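CptN Toxin (Eubacterium rectale DSM 17629, PDB 4RMO) is the toxin of a type III toxin-antitoxin system implicated in bacteriophage resistance, probably an endoribonuclease, in complex with its pseudoknot RNA antitoxin. Local coordinates at residues M47-S52 with D91-S96; F87-M92 with Q124-V129. All blocks are in the same frame, centred on the assembly; numbering follows the deposited sequence.

Contact 1 (M47-S52 with D91-S96). With nucleotides of chain B.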
loop_
_atom_site.group_PDB
_atom_site.type_symbol
_atom_site.label_atom_id
_atom_site.label_comp_id
_atom_site.label_asym_id
_atom_site.label_seq_id
_atom_site.Cartn_x
_atom_site.Cartn_y
_atom_site.Cartn_z
HETATM N N MSE A 47 4.034 -25.094 -2.928
HETATM C CA MSE A 47 2.594 -25.266 -2.913
HETATM C C MSE A 47 2.097 -25.273 -1.509
HETATM O O MSE A 47 2.767 -25.690 -0.595
HETATM C CB MSE A 47 2.190 -26.620 -3.466
HETATM C CG MSE A 47 2.891 -26.977 -4.742
HETATM SE SE MSE A 47 2.265 -25.786 -6.185
HETATM C CE MSE A 47 0.343 -26.194 -6.309
ATOM N N ILE A 48 0.834 -24.882 -1.350
ATOM C CA ILE A 48 0.146 -24.921 -0.061
ATOM C C ILE A 48 -1.157 -25.688 -0.189
ATOM O O ILE A 48 -2.029 -25.355 -0.992
ATOM C CB ILE A 48 -0.162 -23.493 0.413
ATOM C CG1 ILE A 48 1.146 -22.673 0.476
ATOM C CG2 ILE A 48 -0.845 -23.502 1.764
ATOM C CD1 ILE A 48 0.913 -21.213 0.759
ATOM N N PRO A 49 -1.325 -26.721 0.632
ATOM C CA PRO A 49 -2.545 -27.468 0.571
ATOM C C PRO A 49 -3.702 -26.737 1.262
ATOM O O PRO A 49 -3.469 -26.095 2.252
ATOM C CB PRO A 49 -2.199 -28.740 1.383
ATOM C CG PRO A 49 -1.184 -28.300 2.363
ATOM C CD PRO A 49 -0.387 -27.235 1.639
ATOM N N LEU A 50 -4.936 -26.920 0.785
ATOM C CA LEU A 50 -6.104 -26.386 1.445
ATOM C C LEU A 50 -6.950 -27.422 2.152
ATOM O O LEU A 50 -6.963 -28.595 1.769
ATOM C CB LEU A 50 -7.016 -25.676 0.458
ATOM C CG LEU A 50 -6.485 -24.611 -0.491
ATOM C CD1 LEU A 50 -7.658 -23.754 -0.989
ATOM C CD2 LEU A 50 -5.405 -23.729 0.080
ATOM N N SER A 51 -7.672 -26.968 3.169
ATOM C CA SER A 51 -8.661 -27.745 3.833
ATOM C C SER A 51 -9.924 -26.881 4.025
ATOM O O SER A 51 -9.837 -25.686 4.276
ATOM C CB SER A 51 -8.128 -28.226 5.142
ATOM O OG SER A 51 -9.173 -28.785 5.958
ATOM N N SER A 52 -11.100 -27.494 3.980
ATOM C CA SER A 52 -12.344 -26.789 4.327
ATOM C C SER A 52 -12.801 -27.015 5.756
ATOM O O SER A 52 -13.944 -26.736 6.077
ATOM C CB SER A 52 -13.449 -27.145 3.323
ATOM O OG SER A 52 -13.673 -28.520 3.299
ATOM N N ASP A 91 2.111 -26.702 6.169
ATOM C CA ASP A 91 2.353 -27.961 5.480
ATOM C C ASP A 91 2.739 -27.739 4.044
ATOM O O ASP A 91 2.554 -28.608 3.181
ATOM C CB ASP A 91 1.112 -28.827 5.551
ATOM C CG ASP A 91 0.833 -29.298 6.945
ATOM O OD1 ASP A 91 1.781 -29.647 7.660
ATOM O OD2 ASP A 91 -0.358 -29.388 7.327
HETATM N N MSE A 92 3.271 -26.573 3.772
HETATM C CA MSE A 92 3.683 -26.265 2.406
HETATM C C MSE A 92 4.843 -27.128 1.989
HETATM O O MSE A 92 5.614 -27.599 2.843
HETATM C CB MSE A 92 4.096 -24.811 2.314
HETATM C CG MSE A 92 5.357 -24.546 3.148
HETATM SE SE MSE A 92 5.704 -22.605 3.218
HETATM C CE MSE A 92 6.171 -22.262 1.354
ATOM N N PHE A 93 5.027 -27.279 0.683
ATOM C CA PHE A 93 6.030 -28.204 0.188
ATOM C C PHE A 93 6.372 -27.935 -1.243
ATOM O O PHE A 93 5.637 -27.243 -1.936
ATOM C CB PHE A 93 5.492 -29.650 0.292
ATOM C CG PHE A 93 4.259 -29.882 -0.556
ATOM C CD1 PHE A 93 4.362 -30.253 -1.878
ATOM C CD2 PHE A 93 3.013 -29.736 -0.014
ATOM C CE1 PHE A 93 3.251 -30.497 -2.636
ATOM C CE2 PHE A 93 1.875 -29.946 -0.766
ATOM C CZ PHE A 93 2.002 -30.322 -2.106
ATOM N N PRO A 94 7.496 -28.463 -1.702
ATOM C CA PRO A 94 7.927 -28.173 -3.064
ATOM C C PRO A 94 7.555 -29.211 -4.062
ATOM O O PRO A 94 7.350 -30.356 -3.717
ATOM C CB PRO A 94 9.434 -28.144 -2.936
ATOM C CG PRO A 94 9.724 -29.131 -1.858
ATOM C CD PRO A 94 8.541 -29.143 -0.934
ATOM N N ILE A 95 7.463 -28.805 -5.312
ATOM C CA ILE A 95 7.044 -29.695 -6.356
ATOM C C ILE A 95 7.631 -29.247 -7.704
ATOM O O ILE A 95 8.138 -28.136 -7.823
ATOM C CB ILE A 95 5.521 -29.716 -6.443
ATOM C CG1 ILE A 95 5.039 -30.972 -7.131
ATOM C CG2 ILE A 95 4.968 -28.521 -7.200
ATOM C CD1 ILE A 95 3.633 -31.348 -6.717
ATOM N N SER A 96 7.615 -30.131 -8.693
ATOM C CA SER A 96 8.066 -29.780 -10.033
ATOM C C SER A 96 6.928 -29.982 -10.983
ATOM O O SER A 96 5.938 -30.636 -10.661
ATOM C CB SER A 96 9.277 -30.651 -10.476
ATOM O OG SER A 96 8.939 -32.017 -10.571
ATOM P P G B 3 -6.026 -34.207 15.244
ATOM O OP1 G B 3 -6.659 -34.335 16.540
ATOM O OP2 G B 3 -6.487 -33.126 14.314
ATOM O "O5'" G B 3 -4.463 -33.985 15.329
ATOM C "C5'" G B 3 -3.610 -34.905 16.017
ATOM C "C4'" G B 3 -2.171 -34.660 15.614
ATOM O "O4'" G B 3 -2.048 -34.880 14.180
ATOM C "C3'" G B 3 -1.651 -33.248 15.827
ATOM O "O3'" G B 3 -1.099 -33.069 17.132
ATOM C "C2'" G B 3 -0.544 -33.165 14.790
ATOM O "O2'" G B 3 0.674 -33.738 15.215
ATOM C "C1'" G B 3 -1.156 -33.940 13.626
ATOM N N9 G B 3 -1.900 -33.082 12.707
ATOM C C8 G B 3 -3.229 -32.759 12.774
ATOM N N7 G B 3 -3.601 -31.916 11.850
ATOM C C5 G B 3 -2.450 -31.690 11.111
ATOM C C6 G B 3 -2.238 -30.874 9.981
ATOM O O6 G B 3 -3.059 -30.203 9.356
ATOM N N1 G B 3 -0.915 -30.929 9.549
ATOM C C2 G B 3 0.082 -31.645 10.156
ATOM N N2 G B 3 1.302 -31.542 9.614
ATOM N N3 G B 3 -0.104 -32.408 11.219
ATOM C C4 G B 3 -1.389 -32.395 11.631
#
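Met47, a selenomethionine, makes the one beta bridge between 47-52 and 91-96, an antiparallel hydrogen-bonded pair with Phe93. Met47 N donates to Phe93 O over 2.9 Å, almost straight at 172° and nearly along the carbonyl axis. The return bond, Phe93 N to Met47 O at 3.0 Å, is more bent but stays in the carbonyl plane. The same Met47 O is also approached by CA-H of Met92. The strands run 113° apart, consistent with the bridge ending at this one pair; toward Pro49, which has no N-H to give, the contact continues as packing. Met47 and Phe93 share a face of the sheet, and the Phe93 CG position between backbone N and carbonyl carbon sets one face of the ring against Met47 CB, 4.2 Å from its centroid and 20° off the normal, a CH-pi contact offset toward the rim. Bent at chi2 and chi3, the Met47 chain turns from the ring; its CG meets Ile95 CG2 at 3.6 Å as the two side chains cross obliquely. The Ile48 CB bond points away from 91-96, yet CG1, beside the backbone N, lies alongside Met92 CB at 4.1 Å, both chains heading the same way. Pro49 returns toward the partner segment: its CD rests 3.6 Å from Asp91 O, and its ring crosses the Asp91 side chain at about a right angle. Beyond this packing, the Asp91 carboxylate takes two bonds from guanine G3 of chain B, N2 to OD1 and N1 to OD2, each 2.8 Å, a bidentate reading of the base. Strand 32-37 pairs with strand 44-51 through Ile48 and Tyr33, helix 116-134 packs on Ile48 and Met92 through Ile122 and Ala126, and helix 146-153 packs on Phe93 and Pro94.

Contact 2 (F87-M92 with Q124-V129). With nucleotides of chain B.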
loop_
_atom_site.group_PDB
_atom_site.type_symbol
_atom_site.label_atom_id
_atom_site.label_comp_id
_atom_site.label_asym_id
_atom_site.label_seq_id
_atom_site.Cartn_x
_atom_site.Cartn_y
_atom_site.Cartn_z
ATOM N N PHE A 87 -5.695 -22.315 4.343
ATOM C CA PHE A 87 -4.432 -22.499 3.685
ATOM C C PHE A 87 -3.515 -23.029 4.757
ATOM O O PHE A 87 -3.242 -22.312 5.719
ATOM C CB PHE A 87 -3.891 -21.184 3.185
ATOM C CG PHE A 87 -4.558 -20.669 1.933
ATOM C CD1 PHE A 87 -5.883 -20.219 1.951
ATOM C CD2 PHE A 87 -3.844 -20.547 0.766
ATOM C CE1 PHE A 87 -6.458 -19.707 0.820
ATOM C CE2 PHE A 87 -4.408 -20.032 -0.369
ATOM C CZ PHE A 87 -5.726 -19.634 -0.349
ATOM N N LEU A 88 -3.100 -24.287 4.642
ATOM C CA LEU A 88 -2.274 -24.894 5.671
ATOM C C LEU A 88 -0.818 -24.618 5.301
ATOM O O LEU A 88 -0.089 -25.475 4.810
ATOM C CB LEU A 88 -2.541 -26.363 5.852
ATOM C CG LEU A 88 -3.986 -26.841 6.059
ATOM C CD1 LEU A 88 -4.050 -28.257 6.647
ATOM C CD2 LEU A 88 -4.835 -25.896 6.831
ATOM N N ILE A 89 -0.412 -23.386 5.565
ATOM C CA ILE A 89 0.891 -22.914 5.168
ATOM C C ILE A 89 1.953 -23.740 5.916
ATOM O O ILE A 89 3.028 -24.011 5.381
ATOM C CB ILE A 89 1.022 -21.407 5.483
ATOM C CG1 ILE A 89 -0.142 -20.659 4.812
ATOM C CG2 ILE A 89 2.353 -20.881 5.006
ATOM C CD1 ILE A 89 -0.092 -19.142 4.925
ATOM N N GLN A 90 1.637 -24.105 7.159
ATOM C CA GLN A 90 2.434 -25.053 7.939
ATOM C C GLN A 90 2.924 -26.254 7.134
ATOM O O GLN A 90 4.017 -26.748 7.369
ATOM C CB GLN A 90 1.604 -25.561 9.128
ATOM C CG GLN A 90 0.277 -26.179 8.721
ATOM C CD GLN A 90 -0.545 -26.618 9.890
ATOM O OE1 GLN A 90 -0.497 -26.022 10.966
ATOM N NE2 GLN A 90 -1.378 -27.649 9.674
ATOM N N ASP A 91 2.111 -26.702 6.169
ATOM C CA ASP A 91 2.353 -27.961 5.480
ATOM C C ASP A 91 2.739 -27.739 4.044
ATOM O O ASP A 91 2.554 -28.608 3.181
ATOM C CB ASP A 91 1.112 -28.827 5.551
ATOM C CG ASP A 91 0.833 -29.298 6.945
ATOM O OD1 ASP A 91 1.781 -29.647 7.660
ATOM O OD2 ASP A 91 -0.358 -29.388 7.327
HETATM N N MSE A 92 3.271 -26.573 3.772
HETATM C CA MSE A 92 3.683 -26.265 2.406
HETATM C C MSE A 92 4.843 -27.128 1.989
HETATM O O MSE A 92 5.614 -27.599 2.843
HETATM C CB MSE A 92 4.096 -24.811 2.314
HETATM C CG MSE A 92 5.357 -24.546 3.148
HETATM SE SE MSE A 92 5.704 -22.605 3.218
HETATM C CE MSE A 92 6.171 -22.262 1.354
ATOM N N GLN A 124 3.500 -13.542 2.166
ATOM C CA GLN A 124 4.363 -13.131 3.268
ATOM C C GLN A 124 4.391 -14.173 4.327
ATOM O O GLN A 124 5.451 -14.424 4.924
ATOM C CB GLN A 124 3.951 -11.780 3.871
ATOM C CG GLN A 124 4.340 -10.608 2.954
ATOM C CD GLN A 124 3.825 -9.231 3.438
ATOM O OE1 GLN A 124 3.331 -9.087 4.565
ATOM N NE2 GLN A 124 3.991 -8.216 2.592
ATOM N N LYS A 125 3.237 -14.730 4.627
ATOM C CA LYS A 125 3.166 -15.720 5.679
ATOM C C LYS A 125 3.993 -16.925 5.277
ATOM O O LYS A 125 4.670 -17.522 6.103
ATOM C CB LYS A 125 1.718 -16.080 5.952
ATOM C CG LYS A 125 1.021 -15.025 6.752
ATOM C CD LYS A 125 -0.418 -15.365 7.044
ATOM C CE LYS A 125 -1.122 -14.232 7.785
ATOM N NZ LYS A 125 -2.275 -14.763 8.539
ATOM N N ALA A 126 3.961 -17.251 3.996
ATOM C CA ALA A 126 4.620 -18.426 3.492
ATOM C C ALA A 126 6.121 -18.278 3.506
ATOM O O ALA A 126 6.842 -19.258 3.702
ATOM C CB ALA A 126 4.154 -18.714 2.073
ATOM N N ARG A 127 6.600 -17.081 3.221
ATOM C CA ARG A 127 8.047 -16.823 3.247
ATOM C C ARG A 127 8.568 -16.941 4.652
ATOM O O ARG A 127 9.644 -17.458 4.887
ATOM C CB ARG A 127 8.336 -15.446 2.698
ATOM C CG ARG A 127 8.196 -15.399 1.190
ATOM C CD ARG A 127 8.610 -14.020 0.604
ATOM N NE ARG A 127 8.319 -14.007 -0.830
ATOM C CZ ARG A 127 8.982 -14.710 -1.742
ATOM N NH1 ARG A 127 10.028 -15.463 -1.420
ATOM N NH2 ARG A 127 8.591 -14.663 -3.006
ATOM N N LYS A 128 7.794 -16.428 5.595
ATOM C CA LYS A 128 8.128 -16.529 6.971
ATOM C C LYS A 128 8.122 -18.008 7.446
ATOM O O LYS A 128 9.058 -18.471 8.098
ATOM C CB LYS A 128 7.132 -15.741 7.788
ATOM C CG LYS A 128 7.429 -15.759 9.259
ATOM C CD LYS A 128 6.583 -14.784 10.054
ATOM C CE LYS A 128 6.821 -14.986 11.559
ATOM N NZ LYS A 128 5.862 -14.250 12.450
ATOM N N VAL A 129 7.054 -18.729 7.135
ATOM C CA VAL A 129 6.954 -20.092 7.562
ATOM C C VAL A 129 8.086 -20.936 6.958
ATOM O O VAL A 129 8.713 -21.732 7.644
ATOM C CB VAL A 129 5.600 -20.690 7.202
ATOM C CG1 VAL A 129 5.673 -22.205 7.242
ATOM C CG2 VAL A 129 4.546 -20.170 8.149
ATOM P P G B 3 -6.026 -34.207 15.244
ATOM O OP1 G B 3 -6.659 -34.335 16.540
ATOM O OP2 G B 3 -6.487 -33.126 14.314
ATOM O "O5'" G B 3 -4.463 -33.985 15.329
ATOM C "C5'" G B 3 -3.610 -34.905 16.017
ATOM C "C4'" G B 3 -2.171 -34.660 15.614
ATOM O "O4'" G B 3 -2.048 -34.880 14.180
ATOM C "C3'" G B 3 -1.651 -33.248 15.827
ATOM O "O3'" G B 3 -1.099 -33.069 17.132
ATOM C "C2'" G B 3 -0.544 -33.165 14.790
ATOM O "O2'" G B 3 0.674 -33.738 15.215
ATOM C "C1'" G B 3 -1.156 -33.940 13.626
ATOM N N9 G B 3 -1.900 -33.082 12.707
ATOM C C8 G B 3 -3.229 -32.759 12.774
ATOM N N7 G B 3 -3.601 -31.916 11.850
ATOM C C5 G B 3 -2.450 -31.690 11.111
ATOM C C6 G B 3 -2.238 -30.874 9.981
ATOM O O6 G B 3 -3.059 -30.203 9.356
ATOM N N1 G B 3 -0.915 -30.929 9.549
ATOM C C2 G B 3 0.082 -31.645 10.156
ATOM N N2 G B 3 1.302 -31.542 9.614
ATOM N N3 G B 3 -0.104 -32.408 11.219
ATOM C C4 G B 3 -1.389 -32.395 11.631
ATOM P P U B 4 -1.873 -32.227 18.262
ATOM O OP1 U B 4 -1.556 -32.903 19.533
ATOM O OP2 U B 4 -3.281 -32.017 17.844
ATOM O "O5'" U B 4 -1.201 -30.785 18.168
ATOM C "C5'" U B 4 0.214 -30.624 18.375
ATOM C "C4'" U B 4 0.585 -29.169 18.216
ATOM O "O4'" U B 4 0.515 -28.824 16.796
ATOM C "C3'" U B 4 -0.323 -28.159 18.926
ATOM O "O3'" U B 4 0.371 -26.938 19.181
ATOM C "C2'" U B 4 -1.321 -27.790 17.834
ATOM O "O2'" U B 4 -1.987 -26.555 17.991
ATOM C "C1'" U B 4 -0.395 -27.750 16.621
ATOM N N1 U B 4 -1.068 -27.930 15.342
ATOM C C2 U B 4 -0.814 -27.018 14.341
ATOM O O2 U B 4 -0.048 -26.087 14.476
ATOM N N3 U B 4 -1.487 -27.247 13.169
ATOM C C4 U B 4 -2.379 -28.271 12.910
ATOM O O4 U B 4 -2.863 -28.381 11.789
ATOM C C5 U B 4 -2.582 -29.175 14.000
ATOM C C6 U B 4 -1.933 -28.982 15.147
ATOM P P U B 26 13.284 -14.435 1.104
ATOM O OP1 U B 26 13.674 -14.684 -0.305
ATOM O OP2 U B 26 11.930 -14.783 1.619
ATOM O "O5'" U B 26 14.222 -15.186 2.161
ATOM C "C5'" U B 26 15.675 -15.153 2.035
ATOM C "C4'" U B 26 16.292 -16.052 3.075
ATOM O "O4'" U B 26 15.828 -15.634 4.393
ATOM C "C3'" U B 26 15.933 -17.529 2.954
ATOM O "O3'" U B 26 17.026 -18.294 3.416
ATOM C "C2'" U B 26 14.788 -17.676 3.954
ATOM O "O2'" U B 26 14.585 -18.962 4.498
ATOM C "C1'" U B 26 15.227 -16.717 5.064
ATOM N N1 U B 26 14.101 -16.200 5.855
ATOM C C2 U B 26 14.027 -16.549 7.182
ATOM O O2 U B 26 14.854 -17.268 7.720
ATOM N N3 U B 26 12.933 -16.058 7.847
ATOM C C4 U B 26 11.925 -15.269 7.330
ATOM O O4 U B 26 11.007 -14.891 8.064
ATOM C C5 U B 26 12.093 -14.922 5.961
ATOM C C6 U B 26 13.131 -15.415 5.277
#
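Ile89 joins 3-10 segment 89-90 to helix 116-134, its CB bond pointing at the helix. From CB the side chain forks. CG2, anti to the backbone N, sits over the helix backbone, 3.7 Å from Ala126 CA, and meets Val129 CG2 at 3.9 Å. CG1 stands beside the backbone N (chi1 -55°), and the extended second torsion (chi2 -175°) carries CD1 to Lys125 CB, 3.7 Å away, the chains crossing at about a right angle. Val129 CG1 turns to the backbone instead, touching Ile89 O at 3.7 Å, a carbonyl that already accepts Met92 N. The Met92 and Val129 side chains pass each other in opposite directions, and the Met92 selenium lies 3.6 Å from Ala126 O. No hydrogen bond crosses between the segments; the packing is mostly apolar, with two carbonyl oxygens among the atoms touched. The Gln90 CB bond points away from the helix, and an extended chain carries the amide to U4 of chain B: U4 N3 donates to OE1 and NE2 to U4 O4, both at 2.7 Å. NE2 also reaches Asp91 OD2 at 3.1 Å, from above the carboxylate plane, which would steady both base-reading groups. Arg127 has OP2 of U26 of chain B at its guanidinium edge. The arrangement is an antitoxin base-recognition site built on an inverse gamma turn at Leu88 and the 3-10 segment 89-90, packed against helix 116-134.

How the contacts relate
The centres of contacts 1 and 2 lie 9 Å apart, and the two share Asp91 and Met92. Along the chain strand 44-51 comes first, then strand 84-87 with the turn that follows it, strand 93-96 and finally helix 116-134. Residues 87-96 thus run from one contact into the other, with strand 44-51 and the helix as their separate partners. Packing joins the contacts directly as well, Ile48 CG2 against Leu88 and Leu50 against Phe87, beside a probable hydrogen bond from Leu88 N to Pro49 O. Sheet and helix thereby hold one turn between them, and that turn carries the adjacent Gln90 and Asp91, which bind neighbouring antitoxin nucleotides.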